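Local atomic coordinates of clavulanic acid biosynthesis oligopeptide binding protein 2 (Streptomyces clavuligerus, PDB entry 2WOL), a protein that probably binds peptides or peptide-like ligands as an oligopeptide-binding protein of the clavulanic acid biosynthetic pathway. Residues 303-313 against 441-452; 328-338 against 405-416. One frame throughout, in Å; residues are numbered along the deposited sequence.

Contact 1. Residues 303-313 against 441-452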
loop_
_atom_site.group_PDB
_atom_site.type_symbol
_atom_site.label_atom_id
_atom_site.label_comp_id
_atom_site.label_asym_id
_atom_site.label_seq_id
_atom_site.Cartn_x
_atom_site.Cartn_y
_atom_site.Cartn_z
ATOM N N PHE A 303 6.992 1.031 2.402
ATOM C CA PHE A 303 6.398 1.961 3.355
ATOM C C PHE A 303 7.443 2.958 3.829
ATOM O O PHE A 303 8.637 2.638 3.906
ATOM C CB PHE A 303 5.804 1.217 4.554
ATOM C CG PHE A 303 4.422 0.669 4.315
ATOM C CD1 PHE A 303 4.215 -0.380 3.421
ATOM C CD2 PHE A 303 3.332 1.188 5.002
ATOM C CE1 PHE A 303 2.936 -0.892 3.208
ATOM C CE2 PHE A 303 2.051 0.681 4.795
ATOM C CZ PHE A 303 1.854 -0.353 3.893
ATOM N N LEU A 304 6.982 4.167 4.129
ATOM C CA LEU A 304 7.821 5.213 4.691
ATOM C C LEU A 304 7.323 5.559 6.086
ATOM O O LEU A 304 6.134 5.780 6.284
ATOM C CB LEU A 304 7.789 6.460 3.801
ATOM C CG LEU A 304 8.427 7.738 4.366
ATOM C CD1 LEU A 304 9.940 7.642 4.386
ATOM C CD2 LEU A 304 7.984 8.957 3.576
ATOM N N HIS A 305 8.244 5.604 7.041
ATOM C CA HIS A 305 7.961 6.090 8.377
ATOM C C HIS A 305 8.438 7.536 8.438
ATOM O O HIS A 305 9.581 7.836 8.085
ATOM C CB HIS A 305 8.692 5.230 9.411
ATOM C CG HIS A 305 8.211 5.422 10.816
ATOM N ND1 HIS A 305 6.908 5.182 11.197
ATOM C CD2 HIS A 305 8.866 5.805 11.937
ATOM C CE1 HIS A 305 6.777 5.424 12.488
ATOM N NE2 HIS A 305 7.949 5.807 12.960
ATOM N N PHE A 306 7.557 8.435 8.870
ATOM C CA PHE A 306 7.891 9.853 8.889
ATOM C C PHE A 306 7.178 10.622 9.991
ATOM O O PHE A 306 6.263 10.110 10.634
ATOM C CB PHE A 306 7.642 10.506 7.512
ATOM C CG PHE A 306 6.193 10.538 7.082
ATOM C CD1 PHE A 306 5.422 11.681 7.282
ATOM C CD2 PHE A 306 5.614 9.442 6.447
ATOM C CE1 PHE A 306 4.094 11.729 6.870
ATOM C CE2 PHE A 306 4.284 9.480 6.030
ATOM C CZ PHE A 306 3.522 10.627 6.248
ATOM N N VAL A 307 7.633 11.852 10.211
ATOM C CA VAL A 307 6.964 12.789 11.100
ATOM C C VAL A 307 6.455 13.954 10.252
ATOM O O VAL A 307 7.206 14.531 9.453
ATOM C CB VAL A 307 7.913 13.298 12.216
ATOM C CG1 VAL A 307 7.247 14.398 13.046
ATOM C CG2 VAL A 307 8.354 12.142 13.113
ATOM N N ALA A 308 5.177 14.275 10.412
ATOM C CA ALA A 308 4.573 15.403 9.717
ATOM C C ALA A 308 4.468 16.595 10.652
ATOM O O ALA A 308 4.172 16.434 11.831
ATOM C CB ALA A 308 3.196 15.022 9.188
ATOM N N MET A 309 4.724 17.784 10.114
ATOM C CA MET A 309 4.547 19.033 10.851
ATOM C C MET A 309 3.450 19.881 10.213
ATOM O O MET A 309 3.383 20.009 8.989
ATOM C CB MET A 309 5.862 19.797 10.945
ATOM C CG MET A 309 6.788 19.230 12.008
ATOM S SD MET A 309 8.414 19.991 12.029
ATOM C CE MET A 309 9.240 19.104 10.712
ATOM N N GLN A 310 2.595 20.447 11.062
ATOM C CA GLN A 310 1.336 21.057 10.636
ATOM C C GLN A 310 1.377 22.583 10.722
ATOM O O GLN A 310 1.305 23.129 11.819
ATOM C CB GLN A 310 0.190 20.526 11.506
ATOM C CG GLN A 310 -0.279 19.103 11.190
ATOM C CD GLN A 310 0.845 18.089 11.196
ATOM O OE1 GLN A 310 1.297 17.658 10.139
ATOM N NE2 GLN A 310 1.321 17.728 12.384
ATOM N N PRO A 311 1.501 23.274 9.569
ATOM C CA PRO A 311 1.493 24.744 9.576
ATOM C C PRO A 311 0.265 25.389 10.230
ATOM O O PRO A 311 0.349 26.536 10.680
ATOM C CB PRO A 311 1.563 25.097 8.087
ATOM C CG PRO A 311 2.302 23.945 7.490
ATOM C CD PRO A 311 1.717 22.756 8.204
ATOM N N HIS A 312 -0.848 24.661 10.291
ATOM C CA HIS A 312 -2.058 25.154 10.957
ATOM C C HIS A 312 -1.965 25.154 12.489
ATOM O O HIS A 312 -2.869 25.651 13.179
ATOM C CB HIS A 312 -3.316 24.420 10.467
ATOM C CG HIS A 312 -3.140 22.943 10.277
ATOM N ND1 HIS A 312 -2.468 22.403 9.200
ATOM C CD2 HIS A 312 -3.585 21.893 11.009
ATOM C CE1 HIS A 312 -2.496 21.084 9.285
ATOM N NE2 HIS A 312 -3.166 20.749 10.373
ATOM N N ILE A 313 -0.869 24.610 13.013
ATOM C CA ILE A 313 -0.611 24.592 14.450
ATOM C C ILE A 313 0.640 25.425 14.749
ATOM O O ILE A 313 1.755 24.933 14.596
ATOM C CB ILE A 313 -0.415 23.138 14.988
ATOM C CG1 ILE A 313 -1.520 22.184 14.499
ATOM C CG2 ILE A 313 -0.265 23.129 16.516
ATOM C CD1 ILE A 313 -2.942 22.551 14.928
ATOM N N VAL A 441 -6.624 16.970 14.752
ATOM C CA VAL A 441 -5.300 17.587 14.780
ATOM C C VAL A 441 -5.383 18.983 15.416
ATOM O O VAL A 441 -4.546 19.344 16.244
ATOM C CB VAL A 441 -4.675 17.634 13.358
ATOM C CG1 VAL A 441 -3.399 18.475 13.332
ATOM C CG2 VAL A 441 -4.387 16.219 12.860
ATOM N N ARG A 442 -6.411 19.744 15.045
ATOM C CA ARG A 442 -6.633 21.076 15.612
ATOM C C ARG A 442 -7.111 21.029 17.067
ATOM O O ARG A 442 -6.638 21.803 17.898
ATOM C CB ARG A 442 -7.600 21.876 14.738
ATOM C CG ARG A 442 -6.975 22.370 13.450
ATOM C CD ARG A 442 -8.038 22.770 12.442
ATOM N NE ARG A 442 -7.457 23.337 11.229
ATOM C CZ ARG A 442 -6.958 22.617 10.226
ATOM N NH1 ARG A 442 -6.958 21.287 10.285
ATOM N NH2 ARG A 442 -6.458 23.236 9.163
ATOM N N GLU A 443 -8.031 20.113 17.374
ATOM C CA GLU A 443 -8.559 19.963 18.740
ATOM C C GLU A 443 -7.450 19.772 19.778
ATOM O O GLU A 443 -7.474 20.381 20.857
ATOM C CB GLU A 443 -9.553 18.795 18.812
ATOM C CG GLU A 443 -10.120 18.545 20.212
ATOM C CD GLU A 443 -11.037 17.331 20.300
ATOM O OE1 GLU A 443 -11.482 16.816 19.249
ATOM O OE2 GLU A 443 -11.315 16.889 21.435
ATOM N N HIS A 444 -6.479 18.926 19.442
ATOM C CA HIS A 444 -5.410 18.573 20.367
ATOM C C HIS A 444 -4.120 19.347 20.114
ATOM O O HIS A 444 -3.145 19.175 20.844
ATOM C CB HIS A 444 -5.150 17.068 20.328
ATOM C CG HIS A 444 -6.333 16.248 20.729
ATOM N ND1 HIS A 444 -6.776 16.172 22.031
ATOM C CD2 HIS A 444 -7.172 15.476 19.999
ATOM C CE1 HIS A 444 -7.835 15.383 22.088
ATOM N NE2 HIS A 444 -8.094 14.946 20.868
ATOM N N GLY A 445 -4.128 20.197 19.092
ATOM C CA GLY A 445 -2.976 21.050 18.776
ATOM C C GLY A 445 -1.734 20.234 18.479
ATOM O O GLY A 445 -0.676 20.445 19.085
ATOM N N LEU A 446 -1.873 19.313 17.531
ATOM C CA LEU A 446 -0.820 18.352 17.204
ATOM C C LEU A 446 0.102 18.899 16.118
ATOM O O LEU A 446 -0.100 18.661 14.923
ATOM C CB LEU A 446 -1.430 17.005 16.793
ATOM C CG LEU A 446 -2.424 16.405 17.799
ATOM C CD1 LEU A 446 -3.072 15.129 17.279
ATOM C CD2 LEU A 446 -1.765 16.165 19.161
ATOM N N GLY A 447 1.115 19.643 16.555
ATOM C CA GLY A 447 2.069 20.292 15.660
ATOM C C GLY A 447 2.961 19.307 14.933
ATOM O O GLY A 447 3.439 19.596 13.834
ATOM N N LEU A 448 3.193 18.156 15.567
ATOM C CA LEU A 448 3.902 17.038 14.946
ATOM C C LEU A 448 3.063 15.772 15.050
ATOM O O LEU A 448 2.316 15.597 16.017
ATOM C CB LEU A 448 5.263 16.797 15.612
ATOM C CG LEU A 448 6.192 17.987 15.860
ATOM C CD1 LEU A 448 6.075 18.431 17.315
ATOM C CD2 LEU A 448 7.632 17.642 15.536
ATOM N N LEU A 449 3.202 14.895 14.057
ATOM C CA LEU A 449 2.470 13.627 14.007
ATOM C C LEU A 449 3.388 12.518 13.527
ATOM O O LEU A 449 4.101 12.689 12.531
ATOM C CB LEU A 449 1.271 13.731 13.057
ATOM C CG LEU A 449 0.111 14.634 13.483
ATOM C CD1 LEU A 449 -0.807 14.927 12.304
ATOM C CD2 LEU A 449 -0.666 13.976 14.628
ATOM N N VAL A 450 3.366 11.385 14.227
ATOM C CA VAL A 450 4.119 10.204 13.808
ATOM C C VAL A 450 3.210 9.302 12.991
ATOM O O VAL A 450 2.101 8.975 13.418
ATOM C CB VAL A 450 4.655 9.396 15.019
ATOM C CG1 VAL A 450 5.408 8.138 14.551
ATOM C CG2 VAL A 450 5.553 10.257 15.886
ATOM N N THR A 451 3.671 8.890 11.815
ATOM C CA THR A 451 2.897 7.943 11.028
ATOM C C THR A 451 3.759 7.106 10.091
ATOM O O THR A 451 4.966 7.315 9.991
ATOM C CB THR A 451 1.732 8.640 10.267
ATOM O OG1 THR A 451 0.775 7.655 9.860
ATOM C CG2 THR A 451 2.230 9.414 9.056
ATOM N N ASP A 452 3.130 6.136 9.439
ATOM C CA ASP A 452 3.757 5.414 8.344
ATOM C C ASP A 452 2.783 5.372 7.176
ATOM O O ASP A 452 1.578 5.543 7.368
ATOM C CB ASP A 452 4.237 4.019 8.772
ATOM C CG ASP A 452 3.102 3.044 9.046
ATOM O OD1 ASP A 452 1.986 3.465 9.417
ATOM O OD2 ASP A 452 3.345 1.827 8.904
#
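The guanidinium of R442 lies flat on the imidazole of H312, planes 6° apart and centres 4.1 Å from each other, a stack that joins the turn after one strand to the helix before its neighbour. NH1 of R442 also forms a salt bridge with E484, a bond that probably steadies the flat group over the ring. At the ring's edge sits CG1 of V441. I313, closing the type I turn that begins at Q310, lays its branched side chain along G445-G447, its CG2 lying 3.7 Å from G447 N. G445 is the C-prime residue of a Schellman motif that ends the helix, and its positive phi is a backbone shape that favours glycine.

Beyond this loop region, strands 303-309 and 448-452 run antiparallel as a ladder within a mixed sheet. F306 and T451 form a hydrogen-bonded pair, F306 N to T451 O being 3.0 Å. Their side chains lie alongside each other: with chi1 at 65°, the F306 ring receives the methyl CG2 of T451 over one face, a CH-pi contact 3.7 Å from the centroid. On the opposite face of the sheet V307 and M309 pack against L448, while the H305 ring, in one of its two conformers, meets CG1 of V450 with its CE1.

Where the ladder ends, the amide of Q310 takes over. Bent at chi2 (54°), its chain turns NE2 back to L446 O at 3.1 Å, nearly straight and in the amide plane; the same nitrogen gives a second bond to A308 O from above the carbonyl plane. CD1 of L449 packs on this amide. A buried primary amide thus spends both N-H groups on backbone carbonyls, which should fix its rotation and tie the loop to the strand.

Contact 2. Residues 328-338 against 405-416; sequences AADKILLQDAR and VADAVVESLARV
Two antiparallel helices, 331-337 and 405-414, pack with their axes 8.5 Å apart at closest approach, and L334 is the knob between them. It enters a hole formed by V405, A408, V409 and S412. The methyl CD2 does most of the touching, 3.6 Å from CG2 of V409 and 3.7 Å from CB of A408. Small residues permit this closeness: A337 sets its CB against CB of A408 and beside V405, and the short side chains of the two alanines let the backbones come close here. L333 lays CD2 across the extended chain of E411, meeting its carboxylate carbon CD.

This single knob-in-hole gives way to polar contacts at the start of helix 331-337, where D330 is the N-cap. With CG anti to the backbone N (chi1 -177°), OD1 accepts a bond of 3.0 Å from L333 N, met from above the carboxylate plane. OD2 is paired with R372. The backbone N of D330 in turn donates to OG of S412 at 3.2 Å, and that hydroxyl donates its own hydrogen bond to A408 O, reaching it from the opposite face to S412 N. Serine suits this buried place because one small group can both accept and donate.

R415 closes the far end. Its chain bends at chi3 so that NE meets S412 O on a lone pair, while NH2 donates to A328 O at 2.8 Å, coming from above the carbonyl plane; both oxygens lie in the guanidinium plane. The methyl of A328 touches both CD2 of L413 and CG2 of V416, near A378 of helix 375-384.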
loop_
_atom_site.group_PDB
_atom_site.type_symbol
_atom_site.label_atom_id
_atom_site.label_comp_id
_atom_site.label_asym_id
_atom_site.label_seq_id
_atom_site.Cartn_x
_atom_site.Cartn_y
_atom_site.Cartn_z
ATOM N N ALA A 328 17.542 18.938 14.061
ATOM C CA ALA A 328 17.724 18.414 15.420
ATOM C C ALA A 328 17.264 16.967 15.596
ATOM O O ALA A 328 17.319 16.423 16.696
ATOM C CB ALA A 328 17.042 19.323 16.441
ATOM N N ALA A 329 16.817 16.346 14.509
ATOM C CA ALA A 329 16.413 14.947 14.542
ATOM C C ALA A 329 17.641 14.055 14.684
ATOM O O ALA A 329 18.573 14.132 13.883
ATOM C CB ALA A 329 15.636 14.588 13.275
ATOM N N ASP A 330 17.652 13.229 15.727
ATOM C CA ASP A 330 18.698 12.225 15.879
ATOM C C ASP A 330 18.245 10.994 15.107
ATOM O O ASP A 330 17.486 10.175 15.622
ATOM C CB ASP A 330 18.930 11.906 17.362
ATOM C CG ASP A 330 20.070 10.916 17.590
ATOM O OD1 ASP A 330 20.412 10.153 16.666
ATOM O OD2 ASP A 330 20.618 10.905 18.713
ATOM N N LYS A 331 18.705 10.881 13.863
ATOM C CA LYS A 331 18.226 9.838 12.950
ATOM C C LYS A 331 18.582 8.433 13.430
ATOM O O LYS A 331 17.860 7.473 13.154
ATOM C CB LYS A 331 18.771 10.057 11.535
ATOM C CG LYS A 331 18.419 11.405 10.866
ATOM C CD LYS A 331 16.911 11.651 10.685
ATOM C CE LYS A 331 16.235 10.618 9.783
ATOM N NZ LYS A 331 16.692 10.659 8.359
ATOM N N ILE A 332 19.700 8.327 14.141
ATOM C CA ILE A 332 20.159 7.054 14.694
ATOM C C ILE A 332 19.242 6.622 15.835
ATOM O O ILE A 332 18.761 5.482 15.856
ATOM C CB ILE A 332 21.636 7.141 15.164
ATOM C CG1 ILE A 332 22.561 7.554 14.004
ATOM C CG2 ILE A 332 22.092 5.826 15.812
ATOM C CD1 ILE A 332 22.515 6.633 12.775
ATOM N N LEU A 333 18.979 7.544 16.762
ATOM C CA LEU A 333 18.059 7.303 17.877
ATOM C C LEU A 333 16.655 6.962 17.374
ATOM O O LEU A 333 15.988 6.068 17.907
ATOM C CB LEU A 333 17.998 8.534 18.791
ATOM C CG LEU A 333 17.218 8.453 20.107
ATOM C CD1 LEU A 333 17.954 7.570 21.116
ATOM C CD2 LEU A 333 16.963 9.844 20.684
ATOM N N LEU A 334 16.218 7.677 16.341
ATOM C CA LEU A 334 14.890 7.479 15.768
ATOM C C LEU A 334 14.776 6.119 15.084
ATOM O O LEU A 334 13.747 5.450 15.192
ATOM C CB LEU A 334 14.534 8.624 14.814
ATOM C CG LEU A 334 14.199 9.940 15.529
ATOM C CD1 LEU A 334 14.475 11.147 14.647
ATOM C CD2 LEU A 334 12.755 9.935 16.002
ATOM N N GLN A 335 15.840 5.707 14.398
ATOM C CA GLN A 335 15.878 4.383 13.784
ATOM C C GLN A 335 15.901 3.287 14.848
ATOM O O GLN A 335 15.249 2.250 14.692
ATOM C CB GLN A 335 17.083 4.253 12.860
ATOM C CG GLN A 335 17.169 2.902 12.172
ATOM C CD GLN A 335 18.219 2.873 11.096
ATOM O OE1 GLN A 335 19.327 3.377 11.289
ATOM N NE2 GLN A 335 17.882 2.283 9.949
ATOM N N ASP A 336 16.648 3.519 15.925
ATOM C CA ASP A 336 16.707 2.569 17.037
ATOM C C ASP A 336 15.330 2.377 17.667
ATOM O O ASP A 336 14.973 1.264 18.058
ATOM C CB ASP A 336 17.740 2.999 18.082
ATOM C CG ASP A 336 19.176 2.741 17.635
ATOM O OD1 ASP A 336 19.378 2.153 16.553
ATOM O OD2 ASP A 336 20.108 3.132 18.372
ATOM N N ALA A 337 14.554 3.457 17.737
ATOM C CA ALA A 337 13.177 3.389 18.223
ATOM C C ALA A 337 12.305 2.553 17.286
ATOM O O ALA A 337 11.300 1.983 17.712
ATOM C CB ALA A 337 12.600 4.789 18.389
ATOM N N ARG A 338 12.707 2.487 16.016
ATOM C CA ARG A 338 11.981 1.752 14.980
ATOM C C ARG A 338 12.467 0.298 14.826
ATOM O O ARG A 338 11.908 -0.467 14.034
ATOM C CB ARG A 338 12.076 2.509 13.640
ATOM C CG ARG A 338 11.084 2.066 12.565
ATOM C CD ARG A 338 9.648 2.368 12.970
ATOM N NE ARG A 338 8.753 1.263 12.637
ATOM C CZ ARG A 338 7.471 1.196 12.987
ATOM N NH1 ARG A 338 6.909 2.181 13.681
ATOM N NH2 ARG A 338 6.744 0.143 12.635
ATOM N N VAL A 405 8.936 5.950 18.832
ATOM C CA VAL A 405 9.420 6.957 17.888
ATOM C C VAL A 405 9.137 8.371 18.411
ATOM O O VAL A 405 10.022 9.233 18.388
ATOM C CB VAL A 405 8.844 6.730 16.468
ATOM C CG1 VAL A 405 9.135 7.918 15.551
ATOM C CG2 VAL A 405 9.408 5.443 15.870
ATOM N N ALA A 406 7.921 8.595 18.911
ATOM C CA ALA A 406 7.559 9.890 19.498
ATOM C C ALA A 406 8.515 10.291 20.622
ATOM O O ALA A 406 8.967 11.437 20.673
ATOM C CB ALA A 406 6.116 9.879 19.999
ATOM N N ASP A 407 8.824 9.340 21.505
ATOM C CA ASP A 407 9.752 9.568 22.616
ATOM C C ASP A 407 11.141 9.965 22.118
ATOM O O ASP A 407 11.800 10.820 22.714
ATOM C CB ASP A 407 9.860 8.328 23.512
ATOM C CG ASP A 407 8.581 8.043 24.290
ATOM O OD1 ASP A 407 7.755 8.966 24.469
ATOM O OD2 ASP A 407 8.411 6.885 24.732
ATOM N N ALA A 408 11.580 9.335 21.030
ATOM C CA ALA A 408 12.855 9.673 20.404
ATOM C C ALA A 408 12.836 11.074 19.784
ATOM O O ALA A 408 13.863 11.761 19.752
ATOM C CB ALA A 408 13.240 8.622 19.377
ATOM N N VAL A 409 11.670 11.508 19.308
ATOM C CA VAL A 409 11.528 12.882 18.815
ATOM C C VAL A 409 11.640 13.860 19.990
ATOM O O VAL A 409 12.345 14.865 19.905
ATOM C CB VAL A 409 10.202 13.117 18.036
ATOM C CG1 VAL A 409 10.114 14.561 17.541
ATOM C CG2 VAL A 409 10.087 12.165 16.850
ATOM N N VAL A 410 10.952 13.548 21.086
ATOM C CA VAL A 410 11.015 14.349 22.314
ATOM C C VAL A 410 12.468 14.519 22.773
ATOM O O VAL A 410 12.928 15.636 23.019
ATOM C CB VAL A 410 10.164 13.716 23.452
ATOM C CG1 VAL A 410 10.363 14.462 24.774
ATOM C CG2 VAL A 410 8.691 13.687 23.073
ATOM N N GLU A 411 13.185 13.400 22.866
ATOM C CA GLU A 411 14.578 13.393 23.300
ATOM C C GLU A 411 15.488 14.186 22.351
ATOM O O GLU A 411 16.341 14.960 22.801
ATOM C CB GLU A 411 15.070 11.949 23.449
ATOM C CG GLU A 411 16.453 11.812 24.068
ATOM C CD GLU A 411 16.854 10.363 24.325
ATOM O OE1 GLU A 411 15.964 9.493 24.463
ATOM O OE2 GLU A 411 18.068 10.096 24.390
ATOM N N SER A 412 15.294 13.996 21.046
ATOM C CA SER A 412 16.078 14.698 20.027
ATOM C C SER A 412 15.926 16.204 20.166
ATOM O O SER A 412 16.909 16.933 20.224
ATOM C CB SER A 412 15.630 14.295 18.615
ATOM O OG SER A 412 15.878 12.926 18.338
ATOM N N LEU A 413 14.677 16.655 20.224
ATOM C CA LEU A 413 14.367 18.077 20.151
ATOM C C LEU A 413 14.629 18.826 21.451
ATOM O O LEU A 413 14.859 20.034 21.435
ATOM C CB LEU A 413 12.920 18.280 19.688
ATOM C CG LEU A 413 12.525 17.667 18.337
ATOM C CD1 LEU A 413 11.152 18.151 17.907
ATOM C CD2 LEU A 413 13.558 17.957 17.255
ATOM N N ALA A 414 14.604 18.108 22.573
ATOM C CA ALA A 414 14.896 18.713 23.880
ATOM C C ALA A 414 16.293 19.332 23.915
ATOM O O ALA A 414 16.543 20.277 24.662
ATOM C CB ALA A 414 14.739 17.688 24.992
ATOM N N ARG A 415 17.192 18.806 23.085
ATOM C CA ARG A 415 18.578 19.274 23.018
ATOM C C ARG A 415 18.723 20.727 22.554
ATOM O O ARG A 415 19.754 21.356 22.810
ATOM C CB ARG A 415 19.406 18.353 22.118
ATOM C CG ARG A 415 19.467 16.912 22.603
ATOM C CD ARG A 415 20.245 16.025 21.642
ATOM N NE ARG A 415 19.631 15.993 20.315
ATOM C CZ ARG A 415 20.213 15.501 19.224
ATOM N NH1 ARG A 415 21.440 14.992 19.282
ATOM N NH2 ARG A 415 19.563 15.523 18.066
ATOM N N VAL A 416 17.703 21.249 21.873
ATOM C CA VAL A 416 17.703 22.641 21.409
ATOM C C VAL A 416 16.542 23.445 22.019
ATOM O O VAL A 416 16.142 24.488 21.496
ATOM C CB VAL A 416 17.714 22.741 19.855
ATOM C CG1 VAL A 416 19.005 22.156 19.292
ATOM C CG2 VAL A 416 16.493 22.053 19.243
#

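In the fold
Contacts 1 and 2 lie about 15 Å apart, centre to centre, in the same lobe of the protein. Along the chain the order is 303-313, 328-338, 405-416, 441-452, so both segments of contact 2 fall between those of contact 1. Contact 1 supplies two neighbouring strands of a mixed sheet; contact 2 is a helix pair lying on that sheet. The two meet directly: CG1 of V450 packs 3.9 Å from CG1 of V405, CG2 of V307 lies 4.1 Å from CG2 of V409, and H305, in one conformer, also touches V405. Helix 401-414 therefore covers the face carrying H305, V307 and V450, giving the layered helix-on-sheet build expected of a lobe in a periplasmic-type binding protein.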